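Local coordinates for protein indole-3-acetic acid-amido synthetase GH3.15 (Arabidopsis thaliana, PDB 6E1Q) that uses ATP to join glutamine, and possibly cysteine, to the auxin precursor indole-3-butyric acid, and also conjugates the herbicide 2,4-DB, at residues W234-L237 against C238-R242; E269-S272 against L273-E277. All coordinates share one frame; numbering follows the deposited sequence.

Contact 1. Residues W234-L237 against C238-R242; sequences WPEL and CSNIR
Cys238 sits one turn after Trp234 and meets it twice, through the backbone and through its thiol. Its N-H gives a hydrogen bond to Trp234 O (Cys238 N to Trp234 O 2.9 Å). With chi1 at -70°, SG lies beside the residue's own backbone N and leans back along the helix, where it stands 3.3 Å from Trp234 O. The same sulfur comes to the edge of the indole, near the ring plane, with Cys238 SG 4.3 Å from Trp234 CE3. One face of that indole is covered by the next residue in the chain: Pro235 CG lies 3.5 Å above the plane, over the ring centre. Proline has no N-H to give to the turn before, and the helix is kinked here, yet Pro235 O still accepts from Ser239 N at 2.9 Å. The following turn repeats the pattern, Asn240 N to Glu236 O at 3.0 Å and Ile241 N to Leu237 O at 3.1 Å. Glu236 and Asn240 lie one turn apart on one flank, where Glu236 OE1 and Asn240 ND2 both bond to Ser247 OG, while Asn240 OD1 takes Tyr199 OH. The i-to-i+4 bonds are those of an alpha-helix running through a proline kink; with Leu237, Cys238 and Ile241 turned to helices 194-207 and 268-278, and Pro235 exposed, this end of helix 220-243 is amphipathic.

Contact 2. Residues E269-S272 against L273-E277; sequences ELAS and LIEQE
Helix 268-278 of the GH3 N-terminal domain is a short alpha-helix, and Leu270 and Ile274, one turn apart, meet on its inward flank. CD1 of Leu270 touches CD1 of Ile274 at 4.0 Å, and the two side chains cross obliquely. Leu270 holds CG anti to its own N (chi1 175°), which swings the branch forward along the helix; Ile274 puts CG1 beside its own N (chi1 -61°) and reaches back, laying CG1 3.3 Å from Leu270 O. That carbonyl also accepts Ile274 N at 3.1 Å. On another side of the helix Leu273 leans back in the same way over the carbonyl of Glu269, its CG 3.2 Å from Glu269 O, while its CD1 comes within 4.3 Å of Glu269 CG in a looser aliphatic contact.

Glu275 N bonds to Ala271 O (2.9 Å). The Glu275 chain is extended beyond CG and lies back across this turn, with OE1 3.5 Å from Ser272 CA. OE1 forms a salt bridge with Arg242 NH2 of helix 220-243, and the same NH2 makes a weak hydrogen bond to Ser272 OG. Gln276 N closes the next turn on Ser272 O at 2.8 Å. Cys238 and Ile241 of helix 220-243, together with Leu290, pack against Ile274. With Ala271 and Ile274 turned inward, Glu269, Leu273 and Gln276 outward, and Glu275 at the border bridging to its neighbour, this is an amphipathic surface helix laid against another helix.

In the fold
Contacts 1 and 2 lie on neighbouring helices, 220-243 and 268-278, their centres about 9 Å apart, at the periphery of the chain and away from the ATP and substrate sites. Contact 1 is the more buried: Leu237, Cys238, Asn240 and Ile241 are all enclosed, and helix 194-207 also packs on it. Contact 2 is more exposed, with only Ala271 and Ile274 buried. Between them, Cys238 O packs on Ala271 CB, and Cys238 CB lies 3.3 Å from Glu275 OE2. Contact 1 sets the Glu236 carboxylate and Asn240 amide against Ser247, Tyr199 and Trp249; contact 2 uses glutamates in salt bridges, one shared with contact 1, others from Glu277 to Arg289 and Lys280.

Contact 1. Residues W234-L237 against C238-R242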
loop_
_atom_site.group_PDB
_atom_site.type_symbol
_atom_site.label_atom_id
_atom_site.label_comp_id
_atom_site.label_asym_id
_atom_site.label_seq_id
_atom_site.Cartn_x
_atom_site.Cartn_y
_atom_site.Cartn_z
ATOM N N TRP A 234 -6.705 5.957 24.928
ATOM C CA TRP A 234 -5.472 6.346 25.599
ATOM C C TRP A 234 -5.569 6.361 27.128
ATOM O O TRP A 234 -4.591 5.942 27.769
ATOM C CB TRP A 234 -4.971 7.690 25.051
ATOM C CG TRP A 234 -5.774 8.923 25.360
ATOM C CD1 TRP A 234 -6.669 9.546 24.527
ATOM C CD2 TRP A 234 -5.719 9.722 26.560
ATOM N NE1 TRP A 234 -7.195 10.660 25.143
ATOM C CE2 TRP A 234 -6.624 10.798 26.386
ATOM C CE3 TRP A 234 -4.992 9.632 27.761
ATOM C CZ2 TRP A 234 -6.823 11.772 27.360
ATOM C CZ3 TRP A 234 -5.198 10.599 28.743
ATOM C CH2 TRP A 234 -6.108 11.659 28.534
ATOM N N PRO A 235 -6.683 6.749 27.773
ATOM C CA PRO A 235 -6.650 6.765 29.253
ATOM C C PRO A 235 -6.523 5.383 29.839
ATOM O O PRO A 235 -5.801 5.200 30.832
ATOM C CB PRO A 235 -7.977 7.440 29.650
ATOM C CG PRO A 235 -8.384 8.192 28.404
ATOM C CD PRO A 235 -7.948 7.318 27.268
ATOM N N GLU A 236 -7.193 4.397 29.242
ATOM C CA GLU A 236 -7.060 3.035 29.741
ATOM C C GLU A 236 -5.661 2.487 29.482
ATOM O O GLU A 236 -5.075 1.831 30.353
ATOM C CB GLU A 236 -8.107 2.136 29.100
ATOM C CG GLU A 236 -8.069 0.731 29.631
ATOM C CD GLU A 236 -9.130 -0.155 29.014
ATOM O OE1 GLU A 236 -9.190 -1.339 29.397
ATOM O OE2 GLU A 236 -9.900 0.324 28.149
ATOM N N LEU A 237 -5.108 2.734 28.288
ATOM C CA LEU A 237 -3.725 2.337 28.025
ATOM C C LEU A 237 -2.778 2.906 29.076
ATOM O O LEU A 237 -1.888 2.205 29.578
ATOM C CB LEU A 237 -3.295 2.801 26.631
ATOM C CG LEU A 237 -3.961 2.024 25.500
ATOM C CD1 LEU A 237 -3.912 2.874 24.228
ATOM C CD2 LEU A 237 -3.239 0.684 25.298
ATOM N N CYS A 238 -2.937 4.194 29.393
ATOM C CA CYS A 238 -2.050 4.826 30.358
ATOM C C CYS A 238 -2.261 4.250 31.748
ATOM O O CYS A 238 -1.303 4.073 32.509
ATOM C CB CYS A 238 -2.275 6.332 30.349
ATOM S SG CYS A 238 -1.671 7.092 28.831
ATOM N N SER A 239 -3.512 3.935 32.082
ATOM C CA SER A 239 -3.803 3.327 33.368
ATOM C C SER A 239 -3.078 1.986 33.510
ATOM O O SER A 239 -2.496 1.694 34.563
ATOM C CB SER A 239 -5.323 3.188 33.518
ATOM O OG SER A 239 -5.637 2.154 34.415
ATOM N N ASN A 240 -3.066 1.178 32.443
ATOM C CA ASN A 240 -2.307 -0.072 32.459
ATOM C C ASN A 240 -0.829 0.185 32.711
ATOM O O ASN A 240 -0.175 -0.568 33.444
ATOM C CB ASN A 240 -2.459 -0.822 31.133
ATOM C CG ASN A 240 -3.785 -1.559 31.005
ATOM O OD1 ASN A 240 -3.925 -2.402 30.119
ATOM N ND2 ASN A 240 -4.769 -1.240 31.866
ATOM N N ILE A 241 -0.278 1.227 32.085
ATOM C CA ILE A 241 1.124 1.573 32.292
ATOM C C ILE A 241 1.366 1.993 33.739
ATOM O O ILE A 241 2.375 1.619 34.348
ATOM C CB ILE A 241 1.553 2.670 31.296
ATOM C CG1 ILE A 241 1.554 2.132 29.859
ATOM C CG2 ILE A 241 2.953 3.234 31.657
ATOM C CD1 ILE A 241 1.863 3.205 28.792
ATOM N N ARG A 242 0.452 2.778 34.311
ATOM C CA ARG A 242 0.627 3.234 35.693
ATOM C C ARG A 242 0.657 2.060 36.668
ATOM O O ARG A 242 1.520 1.992 37.552
ATOM C CB ARG A 242 -0.496 4.210 36.070
ATOM C CG ARG A 242 -0.517 4.582 37.566
ATOM C CD ARG A 242 -1.415 5.786 37.812
ATOM N NE ARG A 242 -0.868 7.014 37.247
ATOM C CZ ARG A 242 -1.326 7.611 36.147
ATOM N NH1 ARG A 242 -2.360 7.102 35.466
ATOM N NH2 ARG A 242 -0.748 8.729 35.724
#

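Contact 2. Residues E269-S272 against L273-E277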
loop_
_atom_site.group_PDB
_atom_site.type_symbol
_atom_site.label_atom_id
_atom_site.label_comp_id
_atom_site.label_asym_id
_atom_site.label_seq_id
_atom_site.Cartn_x
_atom_site.Cartn_y
_atom_site.Cartn_z
ATOM N N GLU A 269 5.133 7.461 36.262
ATOM C CA GLU A 269 5.752 8.612 35.606
ATOM C C GLU A 269 5.600 8.538 34.094
ATOM O O GLU A 269 5.318 9.548 33.436
ATOM C CB GLU A 269 7.232 8.714 35.991
ATOM C CG GLU A 269 8.099 9.348 34.902
ATOM C CD GLU A 269 9.473 9.778 35.398
ATOM O OE1 GLU A 269 9.985 9.149 36.351
ATOM O OE2 GLU A 269 10.038 10.737 34.819
ATOM N N LEU A 270 5.821 7.353 33.521
ATOM C CA LEU A 270 5.627 7.201 32.088
ATOM C C LEU A 270 4.157 7.394 31.715
ATOM O O LEU A 270 3.839 8.011 30.688
ATOM C CB LEU A 270 6.127 5.830 31.632
ATOM C CG LEU A 270 5.838 5.559 30.141
ATOM C CD1 LEU A 270 6.556 6.580 29.259
ATOM C CD2 LEU A 270 6.172 4.128 29.724
ATOM N N ALA A 271 3.249 6.871 32.537
ATOM C CA ALA A 271 1.829 7.084 32.298
ATOM C C ALA A 271 1.509 8.574 32.248
ATOM O O ALA A 271 0.821 9.040 31.336
ATOM C CB ALA A 271 1.006 6.374 33.383
ATOM N N SER A 272 2.041 9.341 33.204
ATOM C CA SER A 272 1.725 10.767 33.285
ATOM C C SER A 272 2.267 11.520 32.077
ATOM O O SER A 272 1.610 12.432 31.568
ATOM C CB SER A 272 2.294 11.359 34.584
ATOM O OG SER A 272 1.500 10.994 35.691
ATOM N N LEU A 273 3.465 11.150 31.609
ATOM C CA LEU A 273 4.040 11.774 30.420
ATOM C C LEU A 273 3.142 11.580 29.208
ATOM O O LEU A 273 2.918 12.511 28.428
ATOM C CB LEU A 273 5.432 11.199 30.142
ATOM C CG LEU A 273 6.505 11.554 31.180
ATOM C CD1 LEU A 273 7.851 10.877 30.880
ATOM C CD2 LEU A 273 6.655 13.066 31.247
ATOM N N ILE A 274 2.627 10.368 29.031
ATOM C CA ILE A 274 1.792 10.074 27.878
ATOM C C ILE A 274 0.443 10.753 28.022
ATOM O O ILE A 274 -0.107 11.283 27.047
ATOM C CB ILE A 274 1.655 8.552 27.708
ATOM C CG1 ILE A 274 3.032 7.938 27.466
ATOM C CG2 ILE A 274 0.746 8.226 26.538
ATOM C CD1 ILE A 274 2.995 6.449 27.335
ATOM N N GLU A 275 -0.115 10.737 29.238
ATOM C CA GLU A 275 -1.363 11.450 29.502
ATOM C C GLU A 275 -1.217 12.940 29.204
ATOM O O GLU A 275 -2.131 13.557 28.650
ATOM C CB GLU A 275 -1.803 11.216 30.962
ATOM C CG GLU A 275 -2.457 9.835 31.231
ATOM C CD GLU A 275 -2.336 9.355 32.687
ATOM O OE1 GLU A 275 -1.707 10.045 33.510
ATOM O OE2 GLU A 275 -2.869 8.269 33.014
ATOM N N GLN A 276 -0.066 13.535 29.546
ATOM C CA GLN A 276 0.134 14.956 29.262
ATOM C C GLN A 276 0.023 15.249 27.773
ATOM O O GLN A 276 -0.514 16.290 27.377
ATOM C CB GLN A 276 1.495 15.421 29.768
ATOM C CG GLN A 276 1.464 16.248 31.027
ATOM C CD GLN A 276 2.791 16.203 31.762
ATOM O OE1 GLN A 276 3.848 16.419 31.163
ATOM N NE2 GLN A 276 2.745 15.915 33.062
ATOM N N GLU A 277 0.553 14.355 26.932
ATOM C CA GLU A 277 0.469 14.560 25.487
ATOM C C GLU A 277 -0.924 14.277 24.960
ATOM O O GLU A 277 -1.412 14.988 24.076
ATOM C CB GLU A 277 1.477 13.670 24.755
ATOM C CG GLU A 277 2.911 13.950 25.102
ATOM C CD GLU A 277 3.283 15.413 24.914
ATOM O OE1 GLU A 277 4.229 15.861 25.592
ATOM O OE2 GLU A 277 2.643 16.107 24.084
#